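Side-chain contacts in putative isocitrate dehydrogenase, NAD-dependent (Methylococcus capsulatus, PDB 6LKY), which binds NAD and probably catalyses the magnesium-dependent oxidative decarboxylation of isocitrate to 2-oxoglutarate: residues A[22-27]-A[286-291]; A[53-58]-A[82-87]; A[155-160]-A[222-227]. The protein carries 1 engineered substitution. All coordinates share one frame; numbering follows the deposited sequence.

Interaction 1. Residues A[22-27]-A[286-291]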
# COMPACT_ATOMS: atom_id res chain seq x y z
N LYS A 22 28.35 -15.08 -9.86
CA LYS A 22 28.67 -16.24 -10.68
C LYS A 22 27.92 -16.17 -12.00
O LYS A 22 28.52 -16.30 -13.08
CB LYS A 22 28.34 -17.53 -9.93
CG LYS A 22 29.31 -17.87 -8.79
CD LYS A 22 29.09 -19.30 -8.30
CE LYS A 22 29.17 -19.42 -6.78
NZ LYS A 22 30.56 -19.26 -6.24
N VAL A 23 26.63 -15.83 -11.94
CA VAL A 23 25.82 -15.78 -13.15
C VAL A 23 26.36 -14.72 -14.09
O VAL A 23 26.52 -14.95 -15.30
CB VAL A 23 24.34 -15.53 -12.80
CG1 VAL A 23 23.57 -15.09 -14.02
CG2 VAL A 23 23.73 -16.80 -12.20
N ILE A 24 26.73 -13.56 -13.54
CA ILE A 24 27.27 -12.51 -14.40
C ILE A 24 28.54 -13.01 -15.07
O ILE A 24 28.71 -12.89 -16.30
CB ILE A 24 27.52 -11.22 -13.59
CG1 ILE A 24 26.18 -10.56 -13.23
CG2 ILE A 24 28.41 -10.26 -14.37
CD1 ILE A 24 26.28 -9.53 -12.11
N GLU A 25 29.42 -13.67 -14.31
CA GLU A 25 30.67 -14.10 -14.91
C GLU A 25 30.42 -15.21 -15.92
O GLU A 25 31.17 -15.32 -16.90
CB GLU A 25 31.66 -14.51 -13.83
CG GLU A 25 32.45 -13.30 -13.30
CD GLU A 25 33.09 -13.53 -11.94
OE1 GLU A 25 32.92 -14.64 -11.39
OE2 GLU A 25 33.74 -12.59 -11.43
N ALA A 26 29.35 -15.98 -15.73
CA ALA A 26 29.05 -17.03 -16.71
C ALA A 26 28.74 -16.46 -18.08
O ALA A 26 28.88 -17.17 -19.08
CB ALA A 26 27.90 -17.90 -16.22
N THR A 27 28.33 -15.18 -18.17
CA THR A 27 28.00 -14.60 -19.47
C THR A 27 29.24 -14.22 -20.27
O THR A 27 29.12 -13.95 -21.47
CB THR A 27 27.15 -13.34 -19.30
OG1 THR A 27 27.94 -12.33 -18.65
CG2 THR A 27 25.90 -13.61 -18.48
N MET A 286 19.79 -6.10 -15.06
CA MET A 286 19.52 -4.68 -15.27
C MET A 286 20.82 -3.89 -15.31
O MET A 286 20.99 -2.98 -16.13
CB MET A 286 18.62 -4.13 -14.16
CG MET A 286 17.21 -4.70 -14.11
SD MET A 286 16.17 -3.81 -12.90
CE MET A 286 15.85 -2.31 -13.82
N MET A 287 21.76 -4.24 -14.42
CA MET A 287 23.06 -3.58 -14.40
C MET A 287 23.80 -3.81 -15.72
O MET A 287 24.35 -2.87 -16.30
CB MET A 287 23.88 -4.09 -13.22
CG MET A 287 25.23 -3.41 -13.05
SD MET A 287 26.08 -3.87 -11.52
CE MET A 287 26.39 -5.62 -11.80
N LEU A 288 23.82 -5.06 -16.20
CA LEU A 288 24.52 -5.35 -17.45
C LEU A 288 23.94 -4.55 -18.60
O LEU A 288 24.68 -3.96 -19.39
CB LEU A 288 24.47 -6.85 -17.77
CG LEU A 288 25.29 -7.78 -16.87
CD1 LEU A 288 25.54 -9.14 -17.51
CD2 LEU A 288 26.60 -7.13 -16.46
N GLU A 289 22.60 -4.48 -18.68
CA GLU A 289 21.97 -3.67 -19.72
C GLU A 289 22.40 -2.22 -19.62
O GLU A 289 22.75 -1.59 -20.62
CB GLU A 289 20.46 -3.79 -19.63
CG GLU A 289 19.74 -2.89 -20.61
CD GLU A 289 18.37 -2.47 -20.11
OE1 GLU A 289 18.19 -1.27 -19.80
OE2 GLU A 289 17.47 -3.34 -20.02
N HIS A 290 22.38 -1.66 -18.40
CA HIS A 290 22.75 -0.26 -18.23
C HIS A 290 24.17 0.04 -18.73
O HIS A 290 24.41 1.11 -19.30
CB HIS A 290 22.61 0.15 -16.77
CG HIS A 290 22.86 1.61 -16.53
ND1 HIS A 290 21.92 2.58 -16.81
CD2 HIS A 290 23.95 2.26 -16.05
CE1 HIS A 290 22.42 3.77 -16.51
NE2 HIS A 290 23.65 3.60 -16.04
N ILE A 291 25.12 -0.86 -18.49
CA ILE A 291 26.52 -0.56 -18.80
C ILE A 291 26.87 -0.99 -20.22
O ILE A 291 28.06 -1.06 -20.58
CB ILE A 291 27.47 -1.22 -17.79
CG1 ILE A 291 27.28 -2.73 -17.81
CG2 ILE A 291 27.25 -0.64 -16.40
CD1 ILE A 291 28.25 -3.48 -16.92

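Interaction 2. Residues A[53-58]-A[82-87]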
# COMPACT_ATOMS: atom_id res chain seq x y z
N ALA A 53 35.21 5.16 2.44
CA ALA A 53 35.81 4.48 1.29
C ALA A 53 34.76 3.86 0.38
O ALA A 53 34.94 3.82 -0.84
CB ALA A 53 36.80 3.42 1.78
N THR A 54 33.64 3.37 0.95
CA THR A 54 32.56 2.82 0.13
C THR A 54 31.96 3.88 -0.78
O THR A 54 31.78 3.67 -1.99
CB THR A 54 31.48 2.23 1.05
OG1 THR A 54 32.08 1.20 1.85
CG2 THR A 54 30.32 1.63 0.24
N LEU A 55 31.65 5.05 -0.21
CA LEU A 55 31.11 6.15 -1.01
C LEU A 55 32.12 6.63 -2.05
O LEU A 55 31.77 6.86 -3.21
CB LEU A 55 30.72 7.30 -0.08
CG LEU A 55 29.26 7.74 -0.04
CD1 LEU A 55 29.13 8.98 0.82
CD2 LEU A 55 28.73 7.99 -1.46
N ASP A 56 33.39 6.80 -1.63
CA ASP A 56 34.44 7.18 -2.58
C ASP A 56 34.53 6.20 -3.73
O ASP A 56 34.65 6.60 -4.90
CB ASP A 56 35.79 7.27 -1.85
CG ASP A 56 35.81 8.34 -0.78
OD1 ASP A 56 34.92 9.22 -0.79
OD2 ASP A 56 36.72 8.31 0.09
N SER A 57 34.46 4.89 -3.43
CA SER A 57 34.52 3.87 -4.47
C SER A 57 33.35 4.00 -5.44
O SER A 57 33.54 3.90 -6.66
CB SER A 57 34.54 2.48 -3.84
OG SER A 57 34.26 1.47 -4.79
N ILE A 58 32.14 4.22 -4.93
CA ILE A 58 30.99 4.33 -5.83
C ILE A 58 31.11 5.59 -6.68
O ILE A 58 30.81 5.57 -7.88
CB ILE A 58 29.65 4.30 -5.07
CG1 ILE A 58 29.53 3.02 -4.25
CG2 ILE A 58 28.49 4.40 -6.07
CD1 ILE A 58 28.36 3.00 -3.28
N VAL A 82 18.97 4.59 1.64
CA VAL A 82 18.46 5.92 1.36
C VAL A 82 19.61 6.91 1.29
O VAL A 82 19.63 7.79 0.41
CB VAL A 82 17.43 6.31 2.43
CG1 VAL A 82 17.11 7.80 2.35
CG2 VAL A 82 16.18 5.43 2.27
N THR A 83 20.57 6.80 2.22
CA THR A 83 21.74 7.68 2.20
C THR A 83 22.49 7.55 0.88
O THR A 83 22.90 8.56 0.30
CB THR A 83 22.66 7.37 3.37
OG1 THR A 83 22.00 7.68 4.60
CG2 THR A 83 23.93 8.19 3.27
N LEU A 84 22.70 6.32 0.41
CA LEU A 84 23.36 6.12 -0.88
C LEU A 84 22.58 6.79 -2.01
O LEU A 84 23.14 7.55 -2.80
CB LEU A 84 23.53 4.62 -1.15
CG LEU A 84 24.88 3.90 -1.03
CD1 LEU A 84 26.00 4.75 -0.46
CD2 LEU A 84 24.72 2.64 -0.21
N ARG A 85 21.26 6.51 -2.09
CA ARG A 85 20.43 7.11 -3.14
C ARG A 85 20.55 8.62 -3.15
O ARG A 85 20.65 9.25 -4.21
CB ARG A 85 18.96 6.70 -2.96
CG ARG A 85 18.67 5.24 -3.16
CD ARG A 85 17.38 4.82 -2.49
NE ARG A 85 17.14 3.40 -2.73
CZ ARG A 85 16.28 2.65 -2.04
NH1 ARG A 85 15.57 3.19 -1.06
NH2 ARG A 85 16.14 1.36 -2.33
N GLN A 86 20.54 9.24 -1.97
CA GLN A 86 20.56 10.70 -1.89
C GLN A 86 21.95 11.28 -2.12
O GLN A 86 22.09 12.29 -2.81
CB GLN A 86 20.01 11.15 -0.54
CG GLN A 86 18.53 10.82 -0.39
CD GLN A 86 17.99 11.13 1.00
OE1 GLN A 86 18.75 11.27 1.95
NE2 GLN A 86 16.68 11.20 1.12
N ALA A 87 22.99 10.65 -1.55
CA ALA A 87 24.36 11.13 -1.71
C ALA A 87 24.81 11.04 -3.17
O ALA A 87 25.60 11.88 -3.63
CB ALA A 87 25.30 10.33 -0.81

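Interaction 3. Residues A[155-160]-A[222-227]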
# COMPACT_ATOMS: atom_id res chain seq x y z
N ARG A 155 9.37 13.43 -15.71
CA ARG A 155 9.99 13.36 -17.03
C ARG A 155 10.71 12.03 -17.22
O ARG A 155 10.66 11.45 -18.31
CB ARG A 155 10.96 14.52 -17.24
CG ARG A 155 10.28 15.87 -17.36
CD ARG A 155 11.10 16.84 -18.18
NE ARG A 155 10.30 18.01 -18.54
CZ ARG A 155 10.32 19.14 -17.86
NH1 ARG A 155 11.12 19.26 -16.80
NH2 ARG A 155 9.56 20.16 -18.24
N TYR A 156 11.40 11.53 -16.18
CA TYR A 156 12.04 10.23 -16.32
C TYR A 156 11.03 9.16 -16.66
O TYR A 156 11.30 8.28 -17.49
CB TYR A 156 12.80 9.82 -15.05
CG TYR A 156 13.58 8.52 -15.24
CD1 TYR A 156 12.93 7.29 -15.22
CD2 TYR A 156 14.95 8.53 -15.47
CE1 TYR A 156 13.62 6.12 -15.42
CE2 TYR A 156 15.65 7.36 -15.66
CZ TYR A 156 14.98 6.16 -15.65
OH TYR A 156 15.66 4.98 -15.84
N ALA A 157 9.85 9.19 -16.02
CA ALA A 157 8.85 8.16 -16.30
C ALA A 157 8.37 8.23 -17.76
O ALA A 157 8.24 7.21 -18.43
CB ALA A 157 7.67 8.29 -15.33
N PHE A 158 8.10 9.44 -18.26
CA PHE A 158 7.66 9.56 -19.65
C PHE A 158 8.77 9.17 -20.64
O PHE A 158 8.51 8.46 -21.62
CB PHE A 158 7.18 10.98 -19.94
CG PHE A 158 5.77 11.24 -19.47
CD1 PHE A 158 4.69 10.77 -20.18
CD2 PHE A 158 5.54 11.96 -18.31
CE1 PHE A 158 3.40 11.03 -19.76
CE2 PHE A 158 4.24 12.21 -17.88
CZ PHE A 158 3.18 11.75 -18.61
N ASP A 159 10.01 9.64 -20.41
CA ASP A 159 11.13 9.26 -21.26
C ASP A 159 11.33 7.76 -21.25
O ASP A 159 11.60 7.15 -22.30
CB ASP A 159 12.42 9.97 -20.83
CG ASP A 159 12.38 11.46 -21.06
OD1 ASP A 159 11.47 11.92 -21.78
OD2 ASP A 159 13.26 12.17 -20.52
N TYR A 160 11.19 7.13 -20.08
CA TYR A 160 11.34 5.68 -19.99
C TYR A 160 10.25 4.98 -20.77
O TYR A 160 10.52 4.00 -21.47
CB TYR A 160 11.31 5.23 -18.52
CG TYR A 160 11.35 3.72 -18.34
CD1 TYR A 160 10.18 2.95 -18.40
CD2 TYR A 160 12.55 3.06 -18.11
CE1 TYR A 160 10.22 1.57 -18.25
CE2 TYR A 160 12.60 1.69 -17.95
CZ TYR A 160 11.44 0.95 -18.02
OH TYR A 160 11.51 -0.40 -17.85
N VAL A 222 3.35 1.96 -17.01
CA VAL A 222 4.31 2.66 -16.16
C VAL A 222 3.53 3.37 -15.06
O VAL A 222 2.55 4.06 -15.35
CB VAL A 222 5.15 3.67 -16.97
CG1 VAL A 222 6.13 4.39 -16.04
CG2 VAL A 222 5.89 2.95 -18.10
N LEU A 223 3.93 3.15 -13.81
CA LEU A 223 3.43 3.90 -12.67
C LEU A 223 4.50 4.89 -12.26
O LEU A 223 5.66 4.50 -12.18
CB LEU A 223 3.12 2.98 -11.49
CG LEU A 223 1.98 1.99 -11.60
CD1 LEU A 223 2.48 0.71 -12.25
CD2 LEU A 223 1.43 1.73 -10.20
N VAL A 224 4.14 6.14 -12.01
CA VAL A 224 5.10 7.10 -11.48
C VAL A 224 4.55 7.64 -10.17
O VAL A 224 3.36 7.98 -10.07
CB VAL A 224 5.43 8.23 -12.47
CG1 VAL A 224 4.23 9.16 -12.69
CG2 VAL A 224 6.66 9.03 -11.98
N THR A 225 5.39 7.66 -9.14
CA THR A 225 4.86 8.03 -7.83
C THR A 225 6.00 8.45 -6.92
O THR A 225 7.18 8.41 -7.29
CB THR A 225 4.02 6.89 -7.25
OG1 THR A 225 3.30 7.37 -6.11
CG2 THR A 225 4.88 5.72 -6.86
N THR A 226 5.62 8.90 -5.72
CA THR A 226 6.56 9.40 -4.73
C THR A 226 7.14 8.23 -3.92
O THR A 226 6.74 7.07 -4.07
CB THR A 226 5.88 10.46 -3.86
OG1 THR A 226 4.62 9.98 -3.40
CG2 THR A 226 5.61 11.73 -4.69
N ASN A 227 8.08 8.57 -3.04
CA ASN A 227 9.01 7.60 -2.45
C ASN A 227 8.27 6.47 -1.71
O ASN A 227 8.40 5.29 -2.06
CB ASN A 227 9.97 8.37 -1.52
CG ASN A 227 11.39 7.81 -1.54
OD1 ASN A 227 11.60 6.61 -1.58
ND2 ASN A 227 12.38 8.71 -1.52

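Interaction 1. Residues A[22-27]-A[286-291]
Ile24 meets Met287 and Leu288 with two different branches. Its CD1 touches Met287 CE at 3.9 Å, the two side chains lying at about a right angle, whereas its CG2 rests 4.2 Å from Leu288 CD2 at a more slanting approach. Beta-branched isoleucine suits this place because it can offer one methyl group to each partner. Met287 reaches across with CG anti to the backbone N (chi1 -176°) and then bends at chi3 (65°), which turns its flexible end onto Ile24. The other branch of Leu288, CD1, lies 4.2 Å from Thr27 OG1. That hydroxyl, set between its own backbone N and carbonyl carbon, gives a short bond of 2.5 Å to Ile24 O in the carbonyl plane, while Thr27 N bonds to the same oxygen. Threonine can thus satisfy its polar atom locally within an apolar setting. With a valine in its place, the hydroxyl bond is gone and Ile24 O would probably be left to the backbone donor. Around the contact, helix 294-310 brings Ile300 against both Thr27 and Leu288, Val337 of helix 326-337 covers Thr27, and Met287 leans on Ile63 and Phe65 of strand 63-66 and Phe259 of strand 257-261.

Interaction 2. Residues A[53-58]-A[82-87]
Ile58 and Leu84 form the buried part of this contact, their CD1 methyls 4.1 Å apart and their side chains crossing at about a right angle. Ile58 holds CG1 anti to its carbonyl carbon, which leaves CD1 as the atom that reaches Leu84. Leu84 has both torsions away from staggered values (chi1 -105°, chi2 7°), so its pose may be somewhat strained or imperfectly modelled. The segment axes come no closer than 11.7 Å, a wide spacing that calls for long, branched apolar residues from both helices. Their N-to-C directions differ by 43°, and the backbones are nearest at Leu55 and Leu84. Helix 52-61 belongs to the connection between strands 31-35 and 63-66, a beta-alpha-beta crossover that skips one strand of the mixed sheet, strand 2-7, on which Thr54 and Ile58 also pack. Helix 80-87 follows the NAD-binding residues Lys66 and Leu69, and the side chain of Leu84 is about 4 Å from each of theirs, making it a second-shell neighbour of that site. The looser side lies at Leu55 and Ala87, both partly exposed. Here Leu55 CD2 reaches Ala87 CB at 4.2 Å and, more loosely, lies 4.4 Å from Leu84 CD1, so one methyl spans two residues about a helical turn apart. Alanine suits this margin because its single methyl is enough to meet the leucine at the rim of the contact. Elsewhere on helix 80-87, Arg85 forms a salt bridge with Glu260, and Val82 packs on Ile177 of the second subunit.

Interaction 3. Residues A[155-160]-A[222-227]
Helix segment 155-160 runs almost antiparallel to strand 222-225, at 171° with axes 8.8 Å apart, and the backbones come nearest at Ala157 and Val224. Ala157 CB packs on Val224, lying 3.6 Å from its CG2, and also meets Val222 CG1 at 4.3 Å. Alanine suits this place because its lone methyl fits within the close approach of helix and strand. In Val224, CG1 lies between the backbone N and the carbonyl carbon (chi1 69°), which puts CG2 anti to the N and against Ala157. Val222, two residues earlier on the same strand face, divides its methyls: CG1 goes to Ala157, and CG2 lies 4.3 Å from Tyr160 CD1. The methyl arrives at the edge of the tyrosine ring, near its plane, rather than over a face. Beta-branched valines favour extended backbone and offer a broad apolar surface, which fits a central strand with strands 111-117 and 168-173 as neighbours. Helix 147-163 leads into strand 168-173, whose Val169 packs on both valines, giving the helix-on-sheet layering of an alpha/beta domain. No hydrogen bond or charge pair joins the two segments, so their fit depends on shape and on the exclusion of water from methyl and ring carbons.

How the interactions relate
From the N terminus, interaction 1 opens first, on helix 13-26, and closes last, on helix 278-290, so its 258-residue loop encloses the other two. Within it, interaction 2 closes a short loop, 23 residues between segments 53-58 and 82-87, on helices 52-61 and 80-87, before interaction 3 opens on helix 147-163 and closes 61 residues later on strand 222-225. These two follow in series, and none of the loops cross. Interaction 1 brings early and late helices together, interaction 2 joins two helices beside the NAD-binding residues, and interaction 3 seats helix 147-163 on strand 222-225 of the mixed sheet, between strands 111-117 and 168-173. Their centres lie 21 to 25 Å apart, and none touches another.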